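Local coordinates for extracellular solute-binding protein family 1 (Arthrobacter chlorophenolicus, PDB 4R2F) that binds laminaribiose and probably delivers such sugars to a transporter as an extracellular solute-binding protein, at residues A[405-410]-A[415-420]. Residues are numbered along the deposited sequence; the frame is centred on the assembly and turned at random.
Sequences QTVLTG and KSALTA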
loop_
_atom_site.group_PDB
_atom_site.type_symbol
_atom_site.label_atom_id
_atom_site.label_comp_id
_atom_site.label_asym_id
_atom_site.label_seq_id
_atom_site.Cartn_x
_atom_site.Cartn_y
_atom_site.Cartn_z
ATOM N N GLN A 405 -4.309 -15.535 5.870
ATOM C CA GLN A 405 -3.520 -16.696 6.209
ATOM C C GLN A 405 -4.323 -17.960 5.978
ATOM O O GLN A 405 -3.798 -18.983 5.515
ATOM C CB GLN A 405 -2.987 -16.561 7.627
ATOM C CG GLN A 405 -1.936 -15.456 7.715
ATOM C CD GLN A 405 -1.205 -15.365 9.042
ATOM O OE1 GLN A 405 -1.745 -15.694 10.088
ATOM N NE2 GLN A 405 0.042 -14.913 9.000
ATOM N N THR A 406 -5.614 -17.867 6.245
ATOM C CA THR A 406 -6.543 -18.956 5.955
ATOM C C THR A 406 -6.599 -19.304 4.476
ATOM O O THR A 406 -6.549 -20.484 4.097
ATOM C CB THR A 406 -7.949 -18.588 6.493
ATOM O OG1 THR A 406 -7.924 -18.663 7.928
ATOM C CG2 THR A 406 -9.024 -19.488 5.955
ATOM N N VAL A 407 -6.693 -18.291 3.623
ATOM C CA VAL A 407 -6.764 -18.552 2.193
ATOM C C VAL A 407 -5.433 -19.115 1.674
ATOM O O VAL A 407 -5.408 -20.069 0.880
ATOM C CB VAL A 407 -7.159 -17.281 1.421
ATOM C CG1 VAL A 407 -7.063 -17.501 -0.073
ATOM C CG2 VAL A 407 -8.568 -16.845 1.803
ATOM N N LEU A 408 -4.334 -18.523 2.126
ATOM C CA LEU A 408 -3.018 -18.882 1.606
ATOM C C LEU A 408 -2.565 -20.287 2.067
ATOM O O LEU A 408 -1.622 -20.845 1.508
ATOM C CB LEU A 408 -1.982 -17.811 1.978
ATOM C CG LEU A 408 -2.033 -16.471 1.228
ATOM C CD1 LEU A 408 -0.867 -15.596 1.622
ATOM C CD2 LEU A 408 -2.088 -16.642 -0.290
ATOM N N THR A 409 -3.245 -20.851 3.072
ATOM C CA THR A 409 -3.051 -22.267 3.471
ATOM C C THR A 409 -4.163 -23.225 3.045
ATOM O O THR A 409 -4.118 -24.415 3.386
ATOM C CB THR A 409 -2.890 -22.411 4.993
ATOM O OG1 THR A 409 -3.979 -21.765 5.664
ATOM C CG2 THR A 409 -1.579 -21.820 5.450
ATOM N N GLY A 410 -5.154 -22.718 2.308
ATOM C CA GLY A 410 -6.335 -23.486 1.921
ATOM C C GLY A 410 -7.028 -24.201 3.078
ATOM O O GLY A 410 -7.473 -25.351 2.959
ATOM N N LYS A 415 -16.540 -19.568 0.914
ATOM C CA LYS A 415 -17.679 -19.045 1.685
ATOM C C LYS A 415 -17.401 -19.001 3.176
ATOM O O LYS A 415 -17.677 -17.985 3.821
ATOM C CB LYS A 415 -18.962 -19.850 1.389
ATOM C CG LYS A 415 -19.720 -19.355 0.162
ATOM C CD LYS A 415 -20.370 -20.464 -0.656
ATOM C CE LYS A 415 -21.368 -19.881 -1.646
ATOM N NZ LYS A 415 -21.541 -20.739 -2.846
ATOM N N SER A 416 -16.819 -20.068 3.733
ATOM C CA SER A 416 -16.503 -20.080 5.170
ATOM C C SER A 416 -15.474 -19.013 5.549
ATOM O O SER A 416 -15.597 -18.347 6.582
ATOM C CB SER A 416 -15.999 -21.465 5.638
ATOM O OG SER A 416 -16.947 -22.502 5.338
ATOM N N ALA A 417 -14.419 -18.913 4.760
ATOM C CA ALA A 417 -13.366 -17.930 5.035
ATOM C C ALA A 417 -13.957 -16.499 5.028
ATOM O O ALA A 417 -13.726 -15.724 5.943
ATOM C CB ALA A 417 -12.261 -18.071 4.015
ATOM N N LEU A 418 -14.747 -16.211 4.003
ATOM C CA LEU A 418 -15.412 -14.916 3.865
ATOM C C LEU A 418 -16.408 -14.629 4.985
ATOM O O LEU A 418 -16.519 -13.489 5.442
ATOM C CB LEU A 418 -16.094 -14.844 2.504
ATOM C CG LEU A 418 -15.162 -14.610 1.311
ATOM C CD1 LEU A 418 -15.824 -14.898 -0.026
ATOM C CD2 LEU A 418 -14.619 -13.176 1.330
ATOM N N THR A 419 -17.118 -15.663 5.448
ATOM C CA THR A 419 -18.067 -15.511 6.545
ATOM C C THR A 419 -17.318 -15.176 7.809
ATOM O O THR A 419 -17.730 -14.286 8.556
ATOM C CB THR A 419 -18.935 -16.780 6.729
ATOM O OG1 THR A 419 -19.624 -17.017 5.501
ATOM C CG2 THR A 419 -19.944 -16.618 7.836
ATOM N N ALA A 420 -16.200 -15.861 8.051
ATOM C CA ALA A 420 -15.366 -15.545 9.227
ATOM C C ALA A 420 -14.822 -14.102 9.118
ATOM O O ALA A 420 -14.730 -13.385 10.110
ATOM C CB ALA A 420 -14.216 -16.541 9.366
#
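Thr406 and Ala417 meet methyl to methyl, with Thr406 CG2 lying 4.0 Å from Ala417 CB. Both residues point their CB toward the opposite helix. The CA atoms of Thr406 and Ala417, 7.0 Å apart, are the nearest pair between 405-410 and 415-420. In Thr406 the methyl CG2 stands anti to the backbone N, and this turns it to Ala417. Val407 adds a looser apolar contact: Val407 CG2 is 4.5 Å from the same Ala417 CB. Phe403, one turn before Val407 in helix 398-408, also packs on Ala417. Val407 and Leu418 both touch Val238 of helix 232-246, which packs against both helices.

The contact joins the last turn of helix 398-408 to the start of helix 414-428, a helical hairpin at the C-terminal end of this solute-binding protein. Gly410 ends the first helix in a Schellman motif. Its positive phi (51°) suits glycine. Gly410 N bonds to Val407 O at 3.0 Å.

No hydrogen bond crosses between the segments. The hydroxyl of Thr406 bonds instead to Gln402 O in its own helix. Thr409 OG1 bonds to Gln405 O at 2.8 Å, tilted 20° from the carbonyl plane. In the second helix Lys415 O accepts two bonds from Thr419. Thr419 OG1, 2.7 Å from Lys415 O, and Thr419 N approach that oxygen from opposite faces of the carbonyl plane. Ser416 OG bonds to Asp413 OD1 just before the segment.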